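Local atomic coordinates of enolase from the environmental genome shotgun sequencing of the Sargasso Sea (PDB entry 2QGY), a protein that is of unknown function but belongs to the enolase superfamily and probably uses its magnesium ion to stabilise an enolate intermediate. Residues S14-H24 with L369-K380; D230-T238 with H259-A268. One frame throughout, in Å; residues are numbered along the deposited sequence.

Interaction 1. Residues S14-H24 with L369-K380; sequences SRLKIWITDNH and LSELSIYSLDEK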
loop_
_atom_site.group_PDB
_atom_site.type_symbol
_atom_site.label_atom_id
_atom_site.label_comp_id
_atom_site.label_asym_id
_atom_site.label_seq_id
_atom_site.Cartn_x
_atom_site.Cartn_y
_atom_site.Cartn_z
ATOM N N SER A 14 23.920 13.493 5.702
ATOM C CA SER A 14 24.443 14.451 4.734
ATOM C C SER A 14 24.184 14.100 3.274
ATOM O O SER A 14 23.996 15.004 2.445
ATOM C CB SER A 14 25.920 14.796 4.980
ATOM O OG SER A 14 26.750 13.658 4.871
ATOM N N ARG A 15 24.141 12.803 2.956
ATOM C CA ARG A 15 24.091 12.419 1.561
ATOM C C ARG A 15 23.224 11.192 1.324
ATOM O O ARG A 15 23.169 10.314 2.168
ATOM C CB ARG A 15 25.505 12.171 1.047
ATOM C CG ARG A 15 25.661 12.328 -0.445
ATOM C CD ARG A 15 27.160 12.367 -0.831
ATOM N NE ARG A 15 27.821 13.585 -0.351
ATOM C CZ ARG A 15 28.228 14.589 -1.129
ATOM N NH1 ARG A 15 28.058 14.527 -2.447
ATOM N NH2 ARG A 15 28.813 15.659 -0.586
ATOM N N LEU A 16 22.538 11.194 0.178
ATOM C CA LEU A 16 21.796 10.023 -0.300
ATOM C C LEU A 16 22.227 9.700 -1.711
ATOM O O LEU A 16 22.290 10.583 -2.561
ATOM C CB LEU A 16 20.279 10.270 -0.250
ATOM C CG LEU A 16 19.320 9.196 -0.842
ATOM C CD1 LEU A 16 19.329 7.915 -0.038
ATOM C CD2 LEU A 16 17.891 9.760 -0.928
ATOM N N LYS A 17 22.476 8.415 -1.956
ATOM C CA LYS A 17 22.575 7.893 -3.307
ATOM C C LYS A 17 21.595 6.728 -3.474
ATOM O O LYS A 17 21.451 5.884 -2.578
ATOM C CB LYS A 17 23.987 7.374 -3.539
ATOM C CG LYS A 17 24.284 6.913 -4.987
ATOM C CD LYS A 17 24.035 7.988 -6.044
ATOM C CE LYS A 17 24.350 7.490 -7.468
ATOM N NZ LYS A 17 25.820 7.614 -7.777
ATOM N N ILE A 18 20.963 6.694 -4.634
ATOM C CA ILE A 18 20.046 5.601 -4.992
ATOM C C ILE A 18 20.444 5.108 -6.376
ATOM O O ILE A 18 20.683 5.928 -7.281
ATOM C CB ILE A 18 18.565 6.075 -5.026
ATOM C CG1 ILE A 18 18.139 6.658 -3.694
ATOM C CG2 ILE A 18 17.597 4.878 -5.453
ATOM C CD1 ILE A 18 16.711 7.272 -3.693
ATOM N N TRP A 19 20.505 3.783 -6.546
ATOM C CA TRP A 19 20.637 3.181 -7.871
ATOM C C TRP A 19 19.415 2.333 -8.099
ATOM O O TRP A 19 18.977 1.637 -7.178
ATOM C CB TRP A 19 21.828 2.227 -7.922
ATOM C CG TRP A 19 23.174 2.835 -7.741
ATOM C CD1 TRP A 19 24.054 3.149 -8.733
ATOM C CD2 TRP A 19 23.837 3.133 -6.501
ATOM N NE1 TRP A 19 25.219 3.656 -8.196
ATOM C CE2 TRP A 19 25.113 3.659 -6.829
ATOM C CE3 TRP A 19 23.481 3.008 -5.144
ATOM C CZ2 TRP A 19 26.030 4.063 -5.854
ATOM C CZ3 TRP A 19 24.395 3.434 -4.166
ATOM C CH2 TRP A 19 25.661 3.925 -4.534
ATOM N N ILE A 20 18.864 2.393 -9.315
ATOM C CA ILE A 20 17.905 1.377 -9.749
ATOM C C ILE A 20 18.554 0.580 -10.871
ATOM O O ILE A 20 18.872 1.136 -11.938
ATOM C CB ILE A 20 16.614 2.037 -10.273
ATOM C CG1 ILE A 20 16.000 2.927 -9.180
ATOM C CG2 ILE A 20 15.655 0.960 -10.860
ATOM C CD1 ILE A 20 14.703 3.637 -9.630
ATOM N N THR A 21 18.798 -0.705 -10.634
ATOM C CA THR A 21 19.492 -1.500 -11.637
ATOM C C THR A 21 18.579 -1.772 -12.850
ATOM O O THR A 21 17.358 -1.861 -12.720
ATOM C CB THR A 21 20.111 -2.804 -11.063
ATOM O OG1 THR A 21 19.079 -3.659 -10.522
ATOM C CG2 THR A 21 21.110 -2.459 -9.941
ATOM N N ASP A 22 19.173 -1.890 -14.035
ATOM C CA ASP A 22 18.403 -2.318 -15.199
ATOM C C ASP A 22 18.137 -3.805 -15.056
ATOM O O ASP A 22 18.771 -4.481 -14.253
ATOM C CB ASP A 22 19.195 -2.083 -16.490
ATOM C CG ASP A 22 18.288 -1.858 -17.703
ATOM O OD1 ASP A 22 17.049 -2.064 -17.615
ATOM O OD2 ASP A 22 18.839 -1.458 -18.742
ATOM N N ASN A 23 17.203 -4.334 -15.842
ATOM C CA ASN A 23 17.088 -5.764 -15.952
ATOM C C ASN A 23 18.326 -6.281 -16.666
ATOM O O ASN A 23 18.809 -5.660 -17.609
ATOM C CB ASN A 23 15.833 -6.145 -16.755
ATOM C CG ASN A 23 14.569 -5.543 -16.170
ATOM O OD1 ASN A 23 14.037 -4.555 -16.687
ATOM N ND2 ASN A 23 14.077 -6.142 -15.088
ATOM N N HIS A 24 18.821 -7.407 -16.203
ATOM C CA HIS A 24 19.986 -8.064 -16.784
ATOM C C HIS A 24 19.675 -9.556 -16.892
ATOM O O HIS A 24 18.673 -10.009 -16.339
ATOM C CB HIS A 24 21.225 -7.745 -15.935
ATOM C CG HIS A 24 21.627 -6.292 -15.993
ATOM N ND1 HIS A 24 22.226 -5.729 -17.105
ATOM C CD2 HIS A 24 21.522 -5.289 -15.079
ATOM C CE1 HIS A 24 22.472 -4.450 -16.875
ATOM N NE2 HIS A 24 22.051 -4.159 -15.654
ATOM N N LEU A 369 28.116 -0.968 -10.001
ATOM C CA LEU A 369 26.692 -0.800 -9.725
ATOM C C LEU A 369 26.084 0.286 -10.608
ATOM O O LEU A 369 25.024 0.082 -11.209
ATOM C CB LEU A 369 26.442 -0.535 -8.241
ATOM C CG LEU A 369 24.972 -0.419 -7.815
ATOM C CD1 LEU A 369 24.166 -1.660 -8.245
ATOM C CD2 LEU A 369 24.924 -0.236 -6.297
ATOM N N SER A 370 26.785 1.411 -10.749
ATOM C CA SER A 370 26.321 2.462 -11.651
ATOM C C SER A 370 26.204 1.962 -13.090
ATOM O O SER A 370 25.246 2.313 -13.788
ATOM C CB SER A 370 27.258 3.695 -11.599
ATOM O OG SER A 370 27.245 4.324 -10.318
ATOM N N GLU A 371 27.173 1.161 -13.541
ATOM C CA GLU A 371 27.206 0.723 -14.933
ATOM C C GLU A 371 25.989 -0.135 -15.211
ATOM O O GLU A 371 25.453 -0.126 -16.311
ATOM C CB GLU A 371 28.459 -0.100 -15.196
ATOM C CG GLU A 371 28.737 -0.411 -16.665
ATOM C CD GLU A 371 30.102 -1.102 -16.856
ATOM O OE1 GLU A 371 30.901 -1.177 -15.867
ATOM O OE2 GLU A 371 30.363 -1.571 -17.997
ATOM N N LEU A 372 25.573 -0.869 -14.184
ATOM C CA LEU A 372 24.442 -1.793 -14.265
ATOM C C LEU A 372 23.100 -1.099 -14.066
ATOM O O LEU A 372 22.058 -1.760 -14.129
ATOM C CB LEU A 372 24.614 -2.880 -13.197
ATOM C CG LEU A 372 25.797 -3.838 -13.339
ATOM C CD1 LEU A 372 25.947 -4.694 -12.084
ATOM C CD2 LEU A 372 25.655 -4.734 -14.583
ATOM N N SER A 373 23.122 0.216 -13.828
ATOM C CA SER A 373 21.907 0.953 -13.468
ATOM C C SER A 373 21.297 1.736 -14.611
ATOM O O SER A 373 22.016 2.268 -15.480
ATOM C CB SER A 373 22.182 1.870 -12.264
ATOM O OG SER A 373 22.509 1.058 -11.133
ATOM N N ILE A 374 19.965 1.766 -14.606
ATOM C CA ILE A 374 19.138 2.487 -15.564
ATOM C C ILE A 374 18.813 3.891 -15.016
ATOM O O ILE A 374 18.537 4.821 -15.780
ATOM C CB ILE A 374 17.830 1.666 -15.892
ATOM C CG1 ILE A 374 17.074 2.233 -17.107
ATOM C CG2 ILE A 374 16.891 1.555 -14.709
ATOM C CD1 ILE A 374 17.864 2.096 -18.394
ATOM N N TYR A 375 18.868 4.049 -13.691
ATOM C CA TYR A 375 18.530 5.316 -13.044
ATOM C C TYR A 375 19.339 5.464 -11.773
ATOM O O TYR A 375 19.704 4.477 -11.126
ATOM C CB TYR A 375 17.022 5.416 -12.740
ATOM C CG TYR A 375 16.136 5.291 -13.964
ATOM C CD1 TYR A 375 16.311 6.134 -15.071
ATOM C CD2 TYR A 375 15.123 4.328 -14.024
ATOM C CE1 TYR A 375 15.520 6.009 -16.209
ATOM C CE2 TYR A 375 14.320 4.201 -15.161
ATOM C CZ TYR A 375 14.528 5.044 -16.244
ATOM O OH TYR A 375 13.738 4.924 -17.365
ATOM N N SER A 376 19.655 6.701 -11.428
ATOM C CA SER A 376 20.363 6.946 -10.187
ATOM C C SER A 376 20.088 8.366 -9.684
ATOM O O SER A 376 19.704 9.263 -10.448
ATOM C CB SER A 376 21.868 6.643 -10.309
ATOM O OG SER A 376 22.533 7.566 -11.155
ATOM N N LEU A 377 20.234 8.545 -8.388
ATOM C CA LEU A 377 19.912 9.805 -7.761
ATOM C C LEU A 377 21.033 10.060 -6.790
ATOM O O LEU A 377 21.490 9.133 -6.125
ATOM C CB LEU A 377 18.585 9.641 -7.024
ATOM C CG LEU A 377 17.563 10.726 -6.749
ATOM C CD1 LEU A 377 17.518 11.817 -7.844
ATOM C CD2 LEU A 377 16.189 10.013 -6.595
ATOM N N ASP A 378 21.507 11.307 -6.746
ATOM C CA ASP A 378 22.522 11.737 -5.784
ATOM C C ASP A 378 22.060 13.054 -5.160
ATOM O O ASP A 378 21.903 14.081 -5.856
ATOM C CB ASP A 378 23.896 11.880 -6.448
ATOM C CG ASP A 378 25.044 11.996 -5.437
ATOM O OD1 ASP A 378 24.795 12.272 -4.234
ATOM O OD2 ASP A 378 26.218 11.810 -5.854
ATOM N N GLU A 379 21.857 13.007 -3.844
ATOM C CA GLU A 379 21.162 14.041 -3.097
ATOM C C GLU A 379 21.988 14.455 -1.876
ATOM O O GLU A 379 22.546 13.607 -1.182
ATOM C CB GLU A 379 19.804 13.480 -2.667
ATOM C CG GLU A 379 18.927 14.392 -1.825
ATOM C CD GLU A 379 18.181 15.432 -2.648
ATOM O OE1 GLU A 379 18.056 15.270 -3.888
ATOM O OE2 GLU A 379 17.721 16.422 -2.039
ATOM N N LYS A 380 22.080 15.762 -1.636
ATOM C CA LYS A 380 22.757 16.292 -0.454
ATOM C C LYS A 380 21.731 16.856 0.520
ATOM O O LYS A 380 22.013 17.024 1.712
ATOM C CB LYS A 380 23.747 17.392 -0.837
ATOM C CG LYS A 380 25.024 16.921 -1.476
ATOM C CD LYS A 380 25.623 18.055 -2.287
ATOM C CE LYS A 380 26.528 17.537 -3.397
ATOM N NZ LYS A 380 26.463 18.435 -4.586
#

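Interaction 2. Residues D230-T238 with H259-A268; sequences DGENISLLT and HFRELISRNA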
loop_
_atom_site.group_PDB
_atom_site.type_symbol
_atom_site.label_atom_id
_atom_site.label_comp_id
_atom_site.label_asym_id
_atom_site.label_seq_id
_atom_site.Cartn_x
_atom_site.Cartn_y
_atom_site.Cartn_z
ATOM N N ASP A 230 -5.398 -15.258 -1.617
ATOM C CA ASP A 230 -4.927 -13.889 -1.418
ATOM C C ASP A 230 -4.678 -13.622 0.071
ATOM O O ASP A 230 -5.497 -13.968 0.909
ATOM C CB ASP A 230 -5.940 -12.874 -1.966
ATOM C CG ASP A 230 -5.327 -11.499 -2.140
ATOM O OD1 ASP A 230 -5.138 -10.814 -1.121
ATOM O OD2 ASP A 230 -5.058 -11.099 -3.299
ATOM N N GLY A 231 -3.552 -12.978 0.391
ATOM C CA GLY A 231 -3.166 -12.768 1.793
ATOM C C GLY A 231 -4.133 -11.876 2.553
ATOM O O GLY A 231 -4.167 -11.894 3.774
ATOM N N GLU A 232 -4.902 -11.079 1.828
ATOM C CA GLU A 232 -5.904 -10.229 2.464
ATOM C C GLU A 232 -7.232 -10.939 2.704
ATOM O O GLU A 232 -8.073 -10.439 3.454
ATOM C CB GLU A 232 -6.138 -8.952 1.669
ATOM C CG GLU A 232 -4.960 -7.998 1.746
ATOM C CD GLU A 232 -5.289 -6.671 1.125
ATOM O OE1 GLU A 232 -5.922 -5.832 1.796
ATOM O OE2 GLU A 232 -4.909 -6.470 -0.037
ATOM N N ASN A 233 -7.418 -12.086 2.058
ATOM C CA ASN A 233 -8.646 -12.865 2.258
ATOM C C ASN A 233 -8.424 -13.817 3.424
ATOM O O ASN A 233 -8.173 -15.009 3.231
ATOM C CB ASN A 233 -9.013 -13.650 0.991
ATOM C CG ASN A 233 -10.455 -14.217 1.044
ATOM O OD1 ASN A 233 -11.032 -14.389 2.119
ATOM N ND2 ASN A 233 -11.034 -14.444 -0.111
ATOM N N ILE A 234 -8.474 -13.271 4.631
ATOM C CA ILE A 234 -8.114 -14.032 5.817
ATOM C C ILE A 234 -9.119 -15.181 6.007
ATOM O O ILE A 234 -8.735 -16.294 6.421
ATOM C CB ILE A 234 -7.964 -13.120 7.079
ATOM C CG1 ILE A 234 -6.950 -11.989 6.788
ATOM C CG2 ILE A 234 -7.516 -13.930 8.295
ATOM C CD1 ILE A 234 -6.694 -11.056 7.959
ATOM N N SER A 235 -10.379 -14.908 5.685
ATOM C CA SER A 235 -11.422 -15.938 5.767
ATOM C C SER A 235 -11.019 -17.181 4.989
ATOM O O SER A 235 -11.132 -18.306 5.508
ATOM C CB SER A 235 -12.753 -15.383 5.251
ATOM O OG SER A 235 -13.191 -14.363 6.128
ATOM N N LEU A 236 -10.565 -16.994 3.750
ATOM C CA LEU A 236 -10.151 -18.114 2.890
ATOM C C LEU A 236 -8.873 -18.766 3.374
ATOM O O LEU A 236 -8.719 -19.988 3.288
ATOM C CB LEU A 236 -9.962 -17.667 1.443
ATOM C CG LEU A 236 -11.091 -17.949 0.466
ATOM C CD1 LEU A 236 -12.312 -17.098 0.798
ATOM C CD2 LEU A 236 -10.613 -17.711 -0.971
ATOM N N LEU A 237 -7.949 -17.960 3.896
ATOM C CA LEU A 237 -6.704 -18.539 4.428
ATOM C C LEU A 237 -7.026 -19.515 5.553
ATOM O O LEU A 237 -6.479 -20.636 5.626
ATOM C CB LEU A 237 -5.759 -17.455 4.971
ATOM C CG LEU A 237 -4.815 -16.696 4.050
ATOM C CD1 LEU A 237 -4.253 -15.499 4.840
ATOM C CD2 LEU A 237 -3.698 -17.604 3.573
ATOM N N THR A 238 -7.889 -19.081 6.462
ATOM C CA THR A 238 -8.259 -19.942 7.576
ATOM C C THR A 238 -8.936 -21.199 7.032
ATOM O O THR A 238 -8.633 -22.295 7.465
ATOM C CB THR A 238 -9.124 -19.224 8.623
ATOM O OG1 THR A 238 -10.422 -18.933 8.068
ATOM C CG2 THR A 238 -8.427 -17.918 9.120
ATOM N N HIS A 259 -1.931 -6.009 9.941
ATOM C CA HIS A 259 -2.392 -7.173 9.162
ATOM C C HIS A 259 -1.829 -8.461 9.788
ATOM O O HIS A 259 -2.556 -9.452 9.948
ATOM C CB HIS A 259 -1.970 -7.049 7.700
ATOM C CG HIS A 259 -2.249 -8.281 6.886
ATOM N ND1 HIS A 259 -3.522 -8.670 6.534
ATOM C CD2 HIS A 259 -1.422 -9.255 6.450
ATOM C CE1 HIS A 259 -3.457 -9.789 5.839
ATOM N NE2 HIS A 259 -2.193 -10.177 5.786
ATOM N N PHE A 260 -0.544 -8.455 10.132
ATOM C CA PHE A 260 0.051 -9.682 10.710
ATOM C C PHE A 260 -0.508 -10.027 12.081
ATOM O O PHE A 260 -0.693 -11.221 12.383
ATOM C CB PHE A 260 1.586 -9.657 10.675
ATOM C CG PHE A 260 2.153 -9.717 9.257
ATOM C CD1 PHE A 260 2.354 -10.939 8.625
ATOM C CD2 PHE A 260 2.352 -8.543 8.529
ATOM C CE1 PHE A 260 2.818 -11.010 7.304
ATOM C CE2 PHE A 260 2.817 -8.594 7.210
ATOM C CZ PHE A 260 3.039 -9.823 6.593
ATOM N N ARG A 261 -0.846 -9.010 12.872
ATOM C CA ARG A 261 -1.531 -9.258 14.141
ATOM C C ARG A 261 -2.894 -9.895 13.906
ATOM O O ARG A 261 -3.274 -10.769 14.650
ATOM C CB ARG A 261 -1.658 -7.982 14.984
ATOM C CG ARG A 261 -0.360 -7.692 15.678
ATOM C CD ARG A 261 -0.267 -6.275 16.197
ATOM N NE ARG A 261 1.014 -6.095 16.863
ATOM C CZ ARG A 261 1.536 -4.905 17.158
ATOM N NH1 ARG A 261 0.880 -3.795 16.849
ATOM N NH2 ARG A 261 2.700 -4.828 17.779
ATOM N N GLU A 262 -3.626 -9.433 12.895
ATOM C CA GLU A 262 -4.906 -10.066 12.539
ATOM C C GLU A 262 -4.689 -11.523 12.126
ATOM O O GLU A 262 -5.478 -12.381 12.528
ATOM C CB GLU A 262 -5.611 -9.297 11.423
ATOM C CG GLU A 262 -6.975 -9.906 10.944
ATOM C CD GLU A 262 -8.097 -9.798 11.967
ATOM O OE1 GLU A 262 -7.957 -9.011 12.915
ATOM O OE2 GLU A 262 -9.126 -10.509 11.812
ATOM N N LEU A 263 -3.667 -11.815 11.316
ATOM C CA LEU A 263 -3.409 -13.219 10.914
ATOM C C LEU A 263 -3.134 -14.065 12.153
ATOM O O LEU A 263 -3.623 -15.179 12.266
ATOM C CB LEU A 263 -2.215 -13.353 9.949
ATOM C CG LEU A 263 -2.330 -12.711 8.561
ATOM C CD1 LEU A 263 -0.933 -12.786 7.960
ATOM C CD2 LEU A 263 -3.310 -13.518 7.686
ATOM N N ILE A 264 -2.367 -13.523 13.096
ATOM C CA ILE A 264 -2.113 -14.269 14.343
ATOM C C ILE A 264 -3.418 -14.553 15.106
ATOM O O ILE A 264 -3.637 -15.686 15.573
ATOM C CB ILE A 264 -1.101 -13.541 15.255
ATOM C CG1 ILE A 264 0.297 -13.530 14.646
ATOM C CG2 ILE A 264 -0.963 -14.242 16.633
ATOM C CD1 ILE A 264 1.275 -12.559 15.398
ATOM N N SER A 265 -4.258 -13.520 15.213
ATOM C CA SER A 265 -5.541 -13.553 15.952
ATOM C C SER A 265 -6.448 -14.615 15.410
ATOM O O SER A 265 -7.190 -15.266 16.151
ATOM C CB SER A 265 -6.294 -12.225 15.787
ATOM O OG SER A 265 -5.701 -11.200 16.543
ATOM N N ARG A 266 -6.403 -14.754 14.089
ATOM C CA ARG A 266 -7.304 -15.618 13.363
ATOM C C ARG A 266 -6.751 -17.031 13.110
ATOM O O ARG A 266 -7.398 -17.823 12.421
ATOM C CB ARG A 266 -7.650 -14.959 12.020
ATOM C CG ARG A 266 -8.434 -13.613 12.132
ATOM C CD ARG A 266 -9.952 -13.816 12.208
ATOM N NE ARG A 266 -10.475 -14.296 10.939
ATOM C CZ ARG A 266 -10.701 -13.522 9.862
ATOM N NH1 ARG A 266 -11.172 -14.071 8.756
ATOM N NH2 ARG A 266 -10.480 -12.203 9.883
ATOM N N ASN A 267 -5.570 -17.321 13.630
ATOM C CA ASN A 267 -4.861 -18.582 13.349
ATOM C C ASN A 267 -4.870 -18.876 11.854
ATOM O O ASN A 267 -5.245 -19.973 11.420
ATOM C CB ASN A 267 -5.481 -19.768 14.142
ATOM C CG ASN A 267 -5.384 -19.570 15.648
ATOM O OD1 ASN A 267 -6.351 -19.799 16.391
ATOM N ND2 ASN A 267 -4.228 -19.094 16.102
ATOM N N ALA A 268 -4.454 -17.888 11.055
ATOM C CA ALA A 268 -4.677 -17.981 9.624
ATOM C C ALA A 268 -3.507 -18.572 8.827
ATOM O O ALA A 268 -3.636 -18.837 7.626
ATOM C CB ALA A 268 -5.088 -16.604 9.052
HETATM O O HOH W 1 -0.956 -12.094 4.382
HETATM O O HOH W 2 -11.641 -16.943 9.220
#

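Interaction 1. Residues S14-H24 with L369-K380
From Leu16–Glu379 to Ile20–Tyr375, strands 14-21 and 375-379 run antiparallel, 178° between directions and 4.6 Å between axes. Leu16 and Glu379 bond in both directions, a hydrogen-bonded pair. At the other end a classic beta bulge sets Ile374 and Tyr375 against Ile20: Ile20 O takes a bond from Ile374 N at 3.0 Å and a weak one from Tyr375 N. Beyond it Leu372 O is gripped twice, by Asp22 N at 2.9 Å and by His24 NE2 at 2.8 Å. The His24 ring holds that oxygen in its plane while Leu372 CD2 lies over one face, a CH-pi contact.

The Trp19 indole, turned toward helix 366-371 with CG beside the backbone N (chi1 -65°), lies between Leu369 and Lys17: Leu369 CG sits 3.8 Å from the five-membered ring centroid, a CH-pi contact over one face, and Lys17 CG lies over the opposite face. At the edge, NE1 donates to Ser370 OG over 3.0 Å, nearly in the ring plane; that hydroxyl in turn bonds to Glu366 O. On the other side of the sheet, the branched apolar Leu16, Ile18 and Leu377 pack on helix 60-74. Backbone bonds thus add strand 373-379 as the edge, within this chain, of the N-terminal domain's four-stranded antiparallel sheet, while Trp19 anchors the end of helix 366-371 and Asp22 and His24 hold the turn at Leu372.

Interaction 2. Residues D230-T238 with H259-A268
Ile234, Glu262 and Arg266 form the middle of a contact between two successive outer helices of the enolase-type (beta/alpha) barrel. Helix 234-243 follows strand 224-226, and helix 257-265 follows strand 248-250, so the pair belongs to adjoining parallel beta-alpha units. Their short segments cross at -38° with axes 11.0 Å apart; the backbones come closest where Thr238 meets Ala268, whose methyl suits so narrow a place.

Ile234 touches the other helix with both branches. CD1 presses tightly on Glu262 CG at 3.2 Å, and CG1 meets Leu263 CD2. Its CG2 lies 3.5 Å above the Arg266 guanidinium, over the centre of one face. Bends at chi2 (-87°) and chi3 (-69°) fold the arginine back to lie flat there. Along its edge, in plane, NH2 makes a salt bridge to the anti lone pair of Glu262 OE2 at 2.9 Å, while NH1 donates to a water that also binds Thr238 OG1. Across the dimer interface the pairing is mutual: Glu262 of the second subunit pairs with NH1 and bonds Ser235 OG, while Glu262 OE2 bonds Ser235 OG of the second subunit.

At the N-terminal end, a second water links His259 NE2, 2.7 Å away, to Gly231 O. Asn233 caps helix 234-243 through OD1, and Asn267 closes helix 257-265 in a Schellman motif. Ala268 O is buried with no polar partner. Inward, Leu237 and Leu263 meet each other and rest on Thr250 of strand 248-250, while Phe260 and Ile264 turn to helix 282-294, next in the outer ring.

In the fold
Interactions 1 and 2 lie far apart, across the centre of the chain, their centres 37 Å apart and their nearest atoms about 23 Å apart, and do not meet. Interaction 1 brings the last strand of the chain back beside strand 13-21, as the edge of the four-stranded antiparallel sheet of the N-terminal region. Interaction 2 lies in the barrel, which part of the intervening chain forms, and packs two of its helices against each other and the second subunit. The magnesium ion, held by Asp200, Glu226 and Glu252, lies roughly 11 Å from residue Gly231. Glu226 and Glu252 precede the two helices of interaction 2, so that contact joins neighbouring units that each supply a metal ligand.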